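Local coordinates for putative fimbrium tip subunit Fim1C (Bacteroides ovatus, PDB 4EPS), which probably forms part of the tip of fimbriae, the filamentous cell-surface appendages that mediate adhesion and biofilm formation, at residues 365-370 against 393-398; 322-327 against 388-393; 348-353 against 405-410; 432-437 against 471-476. All coordinates share one frame; numbering follows the deposited sequence.

Contact 1. Residues 365-370 against 393-398; sequences SSYVSV and SEVLDL
With CG anti to the carbonyl carbon in both Tyr367 (chi1 -58°) and Leu398 (chi1 -69°), the two side chains reach toward each other and meet tip to tip. Leu398 CD1 lies over one face of the ring, 3.8 Å from the Tyr367 ring centroid and 21° off the normal. This is a CH-pi contact displaced toward the rim, on the CE1 and CZ side. At the ring edge, in its plane, Glu394 OE1 approaches Tyr367 CE2 to 3.4 Å, and the two side chains cross at about a right angle. Two waters connect their polar ends. One sits 2.8 Å from Tyr367 OH and bonds weakly to Glu394 OE1; the other donates to Glu394 OE1 at 2.7 Å and binds the hydroxyl weakly. Each bridge thus has one firm and one weak arm. The other carboxylate oxygen, OE2, is hydrogen-bonded to Tyr390, which probably limits rotation of the group. Val395 continues the apolar seam, its CG2 lying 3.8 Å from Tyr367 CB, while Val370 CG1 comes within 3.8 Å of Val395 CB. Arg326 adds a cation-pi contact to the tyrosine ring. The arrangement is that of an irregular loop packed on a helix: Glu394, Val395 and Leu398, spaced i, i+1 and i+4, present one side of helix 389-403 to the segment 365-370.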
# COMPACT_ATOMS: atom_id res chain seq x y z
N SER A 365 -30.19 28.90 -5.13
CA SER A 365 -29.85 28.36 -3.81
C SER A 365 -29.23 26.95 -3.89
O SER A 365 -28.56 26.52 -2.95
CB SER A 365 -31.10 28.31 -2.92
OG SER A 365 -32.09 27.47 -3.50
N SER A 366 -29.48 26.25 -5.01
CA SER A 366 -29.03 24.87 -5.20
C SER A 366 -27.81 24.73 -6.13
O SER A 366 -27.26 23.63 -6.25
CB SER A 366 -30.18 24.01 -5.73
OG SER A 366 -30.87 24.66 -6.79
N TYR A 367 -27.39 25.84 -6.77
CA TYR A 367 -26.22 25.85 -7.67
C TYR A 367 -25.40 27.10 -7.43
O TYR A 367 -25.88 28.03 -6.79
CB TYR A 367 -26.62 25.78 -9.17
CG TYR A 367 -27.45 24.58 -9.55
CD1 TYR A 367 -28.83 24.57 -9.39
CD2 TYR A 367 -26.86 23.45 -10.12
CE1 TYR A 367 -29.60 23.45 -9.70
CE2 TYR A 367 -27.62 22.32 -10.45
CZ TYR A 367 -28.99 22.33 -10.24
OH TYR A 367 -29.78 21.26 -10.57
N VAL A 368 -24.16 27.12 -7.93
CA VAL A 368 -23.27 28.27 -7.89
C VAL A 368 -23.29 28.86 -9.31
O VAL A 368 -23.29 28.11 -10.27
CB VAL A 368 -21.82 27.85 -7.44
CG1 VAL A 368 -20.87 29.04 -7.44
CG2 VAL A 368 -21.86 27.20 -6.04
N SER A 369 -23.28 30.19 -9.44
CA SER A 369 -23.24 30.81 -10.76
C SER A 369 -21.94 30.43 -11.50
O SER A 369 -20.91 30.19 -10.87
CB SER A 369 -23.34 32.32 -10.65
OG SER A 369 -23.14 32.88 -11.94
N VAL A 370 -22.02 30.35 -12.85
CA VAL A 370 -20.86 30.06 -13.70
C VAL A 370 -19.91 31.28 -13.76
O VAL A 370 -18.78 31.15 -14.21
CB VAL A 370 -21.27 29.61 -15.14
CG1 VAL A 370 -22.08 28.31 -15.11
CG2 VAL A 370 -22.03 30.73 -15.87
N SER A 393 -21.15 22.72 -15.60
CA SER A 393 -21.78 21.85 -16.61
C SER A 393 -23.28 21.70 -16.32
O SER A 393 -24.10 21.80 -17.24
CB SER A 393 -21.11 20.48 -16.62
OG SER A 393 -21.54 19.74 -17.76
N GLU A 394 -23.65 21.50 -15.03
CA GLU A 394 -25.06 21.34 -14.66
C GLU A 394 -25.82 22.66 -14.86
O GLU A 394 -26.97 22.61 -15.30
CB GLU A 394 -25.22 20.82 -13.23
CG GLU A 394 -24.99 19.32 -13.16
CD GLU A 394 -25.73 18.59 -12.05
OE1 GLU A 394 -26.34 19.27 -11.18
OE2 GLU A 394 -25.65 17.34 -12.00
N VAL A 395 -25.19 23.82 -14.60
CA VAL A 395 -25.86 25.12 -14.82
C VAL A 395 -26.05 25.33 -16.33
O VAL A 395 -27.13 25.77 -16.74
CB VAL A 395 -25.13 26.32 -14.15
CG1 VAL A 395 -25.84 27.64 -14.48
CG2 VAL A 395 -25.05 26.11 -12.64
N LEU A 396 -25.05 24.97 -17.14
CA LEU A 396 -25.17 25.10 -18.59
C LEU A 396 -26.26 24.17 -19.16
O LEU A 396 -26.91 24.53 -20.14
CB LEU A 396 -23.85 24.85 -19.28
CG LEU A 396 -23.56 25.79 -20.47
CD1 LEU A 396 -23.20 27.18 -20.00
CD2 LEU A 396 -22.39 25.29 -21.27
N ASP A 397 -26.47 22.99 -18.53
CA ASP A 397 -27.52 22.04 -18.93
C ASP A 397 -28.89 22.65 -18.64
O ASP A 397 -29.78 22.57 -19.49
CB ASP A 397 -27.35 20.69 -18.22
CG ASP A 397 -26.25 19.82 -18.77
OD1 ASP A 397 -25.69 20.16 -19.85
OD2 ASP A 397 -25.94 18.78 -18.15
N LEU A 398 -29.02 23.32 -17.47
CA LEU A 398 -30.25 24.03 -17.09
C LEU A 398 -30.54 25.16 -18.09
O LEU A 398 -31.70 25.34 -18.49
CB LEU A 398 -30.17 24.57 -15.66
CG LEU A 398 -30.18 23.54 -14.53
CD1 LEU A 398 -29.93 24.23 -13.20
CD2 LEU A 398 -31.49 22.79 -14.47
O HOH W 1 -29.41 19.64 -12.78
O HOH W 2 -28.07 18.68 -9.22

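Contact 2. Residues 322-327 against 388-393; sequences DALLRS and LGYNNS
Tyr390 and Leu324 cross obliquely, the tyrosine side chain lying against the short helix 323-327, from Ala323 and Leu324 to Ser327. Its CG is anti to the backbone N (chi1 -177°), and the CD2 side of the ring makes the contact: Tyr390 CD2 is 3.6 Å from Leu324 CA. The leucine branch also reaches the root of the ring, with Leu324 CD1 at 3.9 Å from Tyr390 CG. Further out, Ala323 O approaches the ring edge near its plane, 3.8 Å from Tyr390 CE2. At the far end Ser327 CB packs against the phenol oxygen, 3.5 Å from Tyr390 OH. Ser327 OG and Tyr390 OH are both hydrogen-bonded to Glu394 OE2, which draws the two hydroxyls to one carboxylate oxygen.

A water links the backbone N-H of Ala323 to the side chain of Asn391. It accepts from Ala323 N at 2.9 Å and donates to Asn391 OD1 at 2.7 Å, thereby satisfying an N-H of the first helical turn. The Asn391 amide is held at its other end as well: ND2 donates to Asn392 OD1, which lies in the amide plane, and to Val368 O. Asp322 is the N-cap, and its OD1 accepts from Leu325 N at 3.0 Å from above the carboxylate plane.

The segment axes pass 9.3 Å apart at 78°, so the short helix 323-327 lies nearly across the start of helix 389-403. Helix 305-308 touches Asp322, Leu325 and Leu388, while Thr427, in a loop, packs on Leu324 and Tyr390.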
# COMPACT_ATOMS: atom_id res chain seq x y z
N ASP A 322 -24.09 22.42 -3.57
CA ASP A 322 -23.03 21.56 -4.14
C ASP A 322 -23.65 20.50 -5.07
O ASP A 322 -24.03 19.41 -4.62
CB ASP A 322 -22.16 20.91 -3.04
CG ASP A 322 -20.84 20.26 -3.52
OD1 ASP A 322 -20.78 19.84 -4.70
OD2 ASP A 322 -19.93 20.08 -2.68
N ALA A 323 -23.72 20.81 -6.37
CA ALA A 323 -24.29 19.95 -7.41
C ALA A 323 -23.52 18.65 -7.58
O ALA A 323 -24.12 17.62 -7.88
CB ALA A 323 -24.34 20.70 -8.74
N LEU A 324 -22.18 18.69 -7.41
CA LEU A 324 -21.33 17.51 -7.53
C LEU A 324 -21.64 16.51 -6.40
O LEU A 324 -21.76 15.32 -6.67
CB LEU A 324 -19.83 17.92 -7.51
CG LEU A 324 -18.77 16.80 -7.58
CD1 LEU A 324 -19.03 15.83 -8.73
CD2 LEU A 324 -17.35 17.40 -7.72
N LEU A 325 -21.73 17.00 -5.15
CA LEU A 325 -22.05 16.15 -3.98
C LEU A 325 -23.44 15.54 -4.16
O LEU A 325 -23.64 14.36 -3.88
CB LEU A 325 -21.99 16.99 -2.68
CG LEU A 325 -22.47 16.34 -1.36
CD1 LEU A 325 -21.66 15.08 -1.02
CD2 LEU A 325 -22.37 17.32 -0.21
N ARG A 326 -24.38 16.34 -4.65
CA ARG A 326 -25.76 15.89 -4.86
C ARG A 326 -25.87 14.82 -5.97
O ARG A 326 -26.51 13.78 -5.76
CB ARG A 326 -26.61 17.12 -5.18
CG ARG A 326 -28.11 16.89 -5.23
CD ARG A 326 -28.82 18.22 -5.13
NE ARG A 326 -28.50 19.11 -6.25
CZ ARG A 326 -28.05 20.35 -6.13
NH1 ARG A 326 -27.86 20.88 -4.93
NH2 ARG A 326 -27.81 21.08 -7.21
N SER A 327 -25.23 15.04 -7.14
CA SER A 327 -25.38 14.13 -8.28
C SER A 327 -24.40 12.95 -8.31
O SER A 327 -24.74 11.94 -8.92
CB SER A 327 -25.26 14.89 -9.59
OG SER A 327 -26.19 15.97 -9.62
N LEU A 388 -14.99 24.26 -9.87
CA LEU A 388 -16.46 24.30 -10.05
C LEU A 388 -16.93 23.84 -11.41
O LEU A 388 -18.08 24.11 -11.77
CB LEU A 388 -16.95 25.76 -9.81
CG LEU A 388 -16.88 26.24 -8.34
CD1 LEU A 388 -17.03 27.75 -8.26
CD2 LEU A 388 -17.94 25.53 -7.48
N GLY A 389 -16.07 23.16 -12.17
CA GLY A 389 -16.43 22.73 -13.52
C GLY A 389 -17.66 21.84 -13.57
O GLY A 389 -18.51 22.02 -14.45
N TYR A 390 -17.80 20.90 -12.63
CA TYR A 390 -18.98 20.02 -12.66
C TYR A 390 -20.26 20.87 -12.45
O TYR A 390 -21.21 20.78 -13.25
CB TYR A 390 -18.90 18.86 -11.65
CG TYR A 390 -20.14 18.00 -11.82
CD1 TYR A 390 -20.26 17.14 -12.91
CD2 TYR A 390 -21.26 18.20 -11.02
CE1 TYR A 390 -21.43 16.41 -13.13
CE2 TYR A 390 -22.44 17.49 -11.24
CZ TYR A 390 -22.53 16.60 -12.30
OH TYR A 390 -23.70 15.93 -12.55
N ASN A 391 -20.25 21.73 -11.42
CA ASN A 391 -21.33 22.69 -11.18
C ASN A 391 -21.66 23.43 -12.46
O ASN A 391 -22.83 23.55 -12.83
CB ASN A 391 -20.89 23.70 -10.08
CG ASN A 391 -21.84 24.86 -9.95
OD1 ASN A 391 -22.83 24.78 -9.22
ND2 ASN A 391 -21.59 25.94 -10.68
N ASN A 392 -20.62 24.00 -13.12
CA ASN A 392 -20.81 24.81 -14.32
C ASN A 392 -21.50 24.02 -15.44
O ASN A 392 -22.32 24.60 -16.16
CB ASN A 392 -19.47 25.40 -14.82
CG ASN A 392 -18.85 26.34 -13.79
OD1 ASN A 392 -19.51 26.73 -12.80
ND2 ASN A 392 -17.55 26.63 -13.93
N SER A 393 -21.15 22.72 -15.60
CA SER A 393 -21.78 21.85 -16.61
C SER A 393 -23.28 21.70 -16.32
O SER A 393 -24.10 21.80 -17.24
CB SER A 393 -21.11 20.48 -16.62
OG SER A 393 -21.54 19.74 -17.76
O HOH W 3 -22.41 23.32 -7.04

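Contact 3. Residues 348-353 against 405-410; sequences PALTQS and TDFECF
The Phe407 ring is met obliquely by two apolar groups, Pro348 CD at 3.5 Å from Phe407 CD1 and Leu350 CD2 at 4.0 Å from Phe407 CZ. The proline crosses the aromatic side chain at about a right angle, whereas Leu350 reaches toward it tip to tip. A chi2 of -7° nearly eclipses Phe407 CD1 with its own CA, and it is CD1 that takes the proline contact. The second ring, Phe410, has Cys409 SG over one face and Thr405 O at its edge, in plane. Asp406 is the centre of an inverse gamma turn, closed by a weak bond from Phe407 N to Thr405 O, in the short link between helices 389-403 and 408-419. Phe407 O then accepts from Phe410 N at 3.1 Å. An alanine at Phe407 would probably open a gap beside Pro348 and Leu350, since the ring atoms that both touch would be gone. On the flank, Glu408 OE1 comes to 3.9 Å from Pro348 N, a nitrogen with no hydrogen to give, and Thr405 CG2 approaches Pro348 CG. Leu350 also packs on Tyr399 of helix 389-403.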
# COMPACT_ATOMS: atom_id res chain seq x y z
N PRO A 348 -22.14 31.11 -29.17
CA PRO A 348 -22.29 32.43 -29.79
C PRO A 348 -22.18 33.51 -28.70
O PRO A 348 -22.27 33.19 -27.51
CB PRO A 348 -23.70 32.38 -30.40
CG PRO A 348 -24.42 31.31 -29.72
CD PRO A 348 -23.43 30.41 -29.01
N ALA A 349 -21.96 34.78 -29.09
CA ALA A 349 -21.97 35.89 -28.13
C ALA A 349 -23.42 36.06 -27.68
O ALA A 349 -24.32 35.92 -28.51
CB ALA A 349 -21.44 37.16 -28.78
N LEU A 350 -23.66 36.24 -26.38
CA LEU A 350 -25.04 36.33 -25.87
C LEU A 350 -25.43 37.76 -25.57
O LEU A 350 -24.56 38.58 -25.31
CB LEU A 350 -25.18 35.49 -24.59
CG LEU A 350 -24.79 33.99 -24.65
CD1 LEU A 350 -24.87 33.38 -23.27
CD2 LEU A 350 -25.70 33.21 -25.61
N THR A 351 -26.74 38.05 -25.57
CA THR A 351 -27.25 39.37 -25.20
C THR A 351 -27.24 39.42 -23.68
O THR A 351 -26.72 40.36 -23.09
CB THR A 351 -28.66 39.60 -25.81
OG1 THR A 351 -28.57 39.53 -27.23
CG2 THR A 351 -29.26 40.92 -25.39
N GLN A 352 -27.82 38.40 -23.05
CA GLN A 352 -27.86 38.23 -21.61
C GLN A 352 -26.89 37.08 -21.24
O GLN A 352 -27.02 35.98 -21.78
CB GLN A 352 -29.30 37.96 -21.17
CG GLN A 352 -29.45 37.51 -19.73
CD GLN A 352 -30.81 36.93 -19.46
OE1 GLN A 352 -31.22 35.92 -20.06
NE2 GLN A 352 -31.50 37.50 -18.49
N SER A 353 -25.92 37.35 -20.34
CA SER A 353 -24.96 36.32 -19.92
C SER A 353 -25.67 35.17 -19.23
O SER A 353 -26.80 35.33 -18.78
CB SER A 353 -23.91 36.91 -18.98
OG SER A 353 -24.50 37.32 -17.75
N THR A 405 -30.24 26.29 -27.20
CA THR A 405 -29.20 26.81 -28.09
C THR A 405 -28.06 25.80 -28.14
O THR A 405 -27.52 25.42 -27.10
CB THR A 405 -28.72 28.20 -27.66
OG1 THR A 405 -29.85 29.02 -27.33
CG2 THR A 405 -27.89 28.89 -28.73
N ASP A 406 -27.70 25.37 -29.37
CA ASP A 406 -26.67 24.37 -29.62
C ASP A 406 -25.28 24.99 -29.61
O ASP A 406 -24.70 25.25 -30.67
CB ASP A 406 -26.94 23.64 -30.95
CG ASP A 406 -28.26 22.88 -30.99
OD1 ASP A 406 -28.50 22.05 -30.07
OD2 ASP A 406 -29.04 23.08 -31.95
N PHE A 407 -24.75 25.23 -28.40
CA PHE A 407 -23.40 25.79 -28.21
C PHE A 407 -22.36 24.82 -28.74
O PHE A 407 -22.50 23.60 -28.53
CB PHE A 407 -23.14 26.06 -26.72
CG PHE A 407 -23.89 27.17 -26.02
CD1 PHE A 407 -24.71 28.04 -26.74
CD2 PHE A 407 -23.73 27.39 -24.66
CE1 PHE A 407 -25.37 29.09 -26.10
CE2 PHE A 407 -24.40 28.44 -24.02
CZ PHE A 407 -25.20 29.29 -24.75
N GLU A 408 -21.30 25.35 -29.37
CA GLU A 408 -20.21 24.51 -29.89
C GLU A 408 -19.55 23.66 -28.79
O GLU A 408 -19.17 22.52 -29.07
CB GLU A 408 -19.15 25.35 -30.62
CG GLU A 408 -19.68 26.04 -31.88
CD GLU A 408 -20.24 27.45 -31.73
OE1 GLU A 408 -20.97 27.72 -30.75
OE2 GLU A 408 -19.98 28.28 -32.63
N CYS A 409 -19.46 24.17 -27.54
CA CYS A 409 -18.84 23.40 -26.43
C CYS A 409 -19.55 22.05 -26.19
O CYS A 409 -18.88 21.08 -25.84
CB CYS A 409 -18.77 24.23 -25.16
SG CYS A 409 -20.38 24.70 -24.49
N PHE A 410 -20.88 21.98 -26.42
CA PHE A 410 -21.64 20.73 -26.28
C PHE A 410 -21.25 19.70 -27.34
O PHE A 410 -21.31 18.49 -27.05
CB PHE A 410 -23.15 20.98 -26.37
CG PHE A 410 -23.75 21.88 -25.32
CD1 PHE A 410 -23.44 21.71 -23.98
CD2 PHE A 410 -24.70 22.84 -25.66
CE1 PHE A 410 -24.00 22.54 -23.00
CE2 PHE A 410 -25.29 23.64 -24.69
CZ PHE A 410 -24.94 23.49 -23.37

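Contact 4. Residues 432-437 against 471-476; sequences PSSGEL and SSTERN. With SO4 (sulfate ion), chain G.
Ser434 N donates to Thr473 OG1 at 2.9 Å, almost straight at 170°, so a strand side chain takes up an N-H of the first turn of helix 434-438. With OG1 anti to its own carbonyl carbon (chi1 -53°), Thr473 turns the hydroxyl to Ser434 N. Ser472 N donates to Pro432 O at 3.0 Å, from 35° above the carbonyl plane. Leu437 adds the apolar part, with its CD1 at 3.8 Å from Ser471 CB.

A second shell of bonds helps to position both partners. Ser433 and Glu436 form a capping box: Ser433 N donates to Glu436 OE1 at 2.9 Å, and a weak return bond joins Glu436 N to Ser433 OG. On the strand, Ser471 OG, also hydrogen-bonded to Tyr481 O, accepts from Thr473 N at 3.1 Å, an ST turn that helps place the threonine. Beyond it, Arg475 grips a sulfate, probably from the crystallisation liquor, edge-on: NE reaches sulfate O4 at 2.7 Å and NH2 reaches sulfate O3 at 2.8 Å. An alanine at Arg475 would probably leave the ion poorly held, with Thr494 as a remaining protein donor.

Strand 469-474 lies at an outer position of a three-stranded antiparallel sheet and pairs with strand 479-485, whose Tyr481 touches Ser434 and Thr473. Past the corner at Ser472, Glu474 N is hydrogen-bonded to Val370 O, while Pro432 and Glu436 pack on Phe507 of strand 502-509.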
# COMPACT_ATOMS: atom_id res chain seq x y z
N PRO A 432 -13.45 22.08 -17.75
CA PRO A 432 -13.02 22.48 -16.40
C PRO A 432 -13.26 23.95 -16.13
O PRO A 432 -13.19 24.76 -17.05
CB PRO A 432 -11.50 22.16 -16.39
CG PRO A 432 -11.11 22.18 -17.87
CD PRO A 432 -12.31 21.56 -18.55
N SER A 433 -13.51 24.30 -14.86
CA SER A 433 -13.56 25.71 -14.45
C SER A 433 -12.15 26.26 -14.61
O SER A 433 -11.18 25.47 -14.66
CB SER A 433 -13.99 25.84 -12.98
OG SER A 433 -13.12 25.06 -12.17
N SER A 434 -12.00 27.58 -14.57
CA SER A 434 -10.67 28.20 -14.68
C SER A 434 -9.81 27.76 -13.49
O SER A 434 -8.61 27.54 -13.66
CB SER A 434 -10.81 29.73 -14.75
OG SER A 434 -11.55 30.21 -13.64
N GLY A 435 -10.43 27.52 -12.33
CA GLY A 435 -9.69 27.08 -11.14
C GLY A 435 -9.06 25.72 -11.32
O GLY A 435 -7.90 25.49 -10.94
N GLU A 436 -9.82 24.79 -11.92
CA GLU A 436 -9.31 23.44 -12.18
C GLU A 436 -8.11 23.49 -13.17
O GLU A 436 -7.13 22.76 -12.98
CB GLU A 436 -10.42 22.55 -12.74
CG GLU A 436 -11.31 22.04 -11.62
CD GLU A 436 -12.64 21.52 -12.11
OE1 GLU A 436 -13.39 22.29 -12.74
OE2 GLU A 436 -12.92 20.32 -11.87
N LEU A 437 -8.21 24.32 -14.22
CA LEU A 437 -7.12 24.45 -15.20
C LEU A 437 -5.88 25.07 -14.59
O LEU A 437 -4.78 24.59 -14.85
CB LEU A 437 -7.54 25.30 -16.41
CG LEU A 437 -8.49 24.59 -17.40
CD1 LEU A 437 -9.23 25.63 -18.27
CD2 LEU A 437 -7.73 23.53 -18.23
N SER A 471 -12.19 27.68 -20.42
CA SER A 471 -12.73 27.21 -19.16
C SER A 471 -14.26 27.34 -19.25
O SER A 471 -14.77 27.98 -20.19
CB SER A 471 -12.19 28.00 -17.96
OG SER A 471 -12.90 29.22 -17.83
N SER A 472 -14.97 26.77 -18.28
CA SER A 472 -16.42 26.89 -18.21
C SER A 472 -16.81 28.09 -17.31
O SER A 472 -17.99 28.27 -17.02
CB SER A 472 -17.04 25.60 -17.68
OG SER A 472 -16.44 25.26 -16.43
N THR A 473 -15.81 28.90 -16.88
CA THR A 473 -16.03 30.07 -16.02
C THR A 473 -16.32 31.29 -16.91
O THR A 473 -15.50 31.66 -17.75
CB THR A 473 -14.80 30.26 -15.10
OG1 THR A 473 -14.55 29.01 -14.42
CG2 THR A 473 -15.01 31.40 -14.07
N GLU A 474 -17.49 31.92 -16.71
CA GLU A 474 -17.91 33.03 -17.54
C GLU A 474 -17.37 34.36 -17.04
O GLU A 474 -17.35 34.61 -15.83
CB GLU A 474 -19.45 33.06 -17.59
CG GLU A 474 -20.00 34.03 -18.63
CD GLU A 474 -21.50 34.13 -18.66
OE1 GLU A 474 -22.10 34.41 -17.59
OE2 GLU A 474 -22.09 34.00 -19.76
N ARG A 475 -16.95 35.24 -17.99
CA ARG A 475 -16.51 36.60 -17.66
C ARG A 475 -17.71 37.54 -17.78
O ARG A 475 -17.96 38.32 -16.86
CB ARG A 475 -15.34 37.07 -18.55
CG ARG A 475 -15.03 38.60 -18.48
CD ARG A 475 -14.72 39.10 -17.07
NE ARG A 475 -14.43 40.54 -17.06
CZ ARG A 475 -15.34 41.49 -16.98
NH1 ARG A 475 -16.63 41.18 -16.88
NH2 ARG A 475 -14.98 42.77 -17.01
N ASN A 476 -18.42 37.50 -18.92
CA ASN A 476 -19.59 38.36 -19.19
C ASN A 476 -20.38 37.71 -20.34
O ASN A 476 -20.10 36.55 -20.69
CB ASN A 476 -19.18 39.85 -19.50
CG ASN A 476 -18.28 40.07 -20.70
OD1 ASN A 476 -18.13 39.22 -21.58
ND2 ASN A 476 -17.66 41.25 -20.77
S SO4 G . -11.31 42.80 -16.85
O1 SO4 G . -10.24 43.12 -17.81
O2 SO4 G . -10.73 42.69 -15.51
O3 SO4 G . -12.36 43.80 -16.88
O4 SO4 G . -11.94 41.53 -17.20

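From the N terminus, helix 323-327 opens contact 2, which closes on the start of helix 389-403. Before that closure the chain opens contact 3 at 348-353 and contact 1 at 365-370. Contact 1 closes one turn further along helix 389-403; contacts 1 and 2 share Ser393, and they cross because 365-370 lies between the segments of contact 2 while 393-398 runs beyond them. Contact 3 closes last of the three, at the start of helix 408-419; it crosses contact 2 and encloses contact 1. Contact 4 follows in series, closing 432-437 onto 471-476. It returns to the earlier group through Val370 with Glu474, Gly389 with Glu436 and Asn392 with Ser472, joining the helices to the three-stranded sheet.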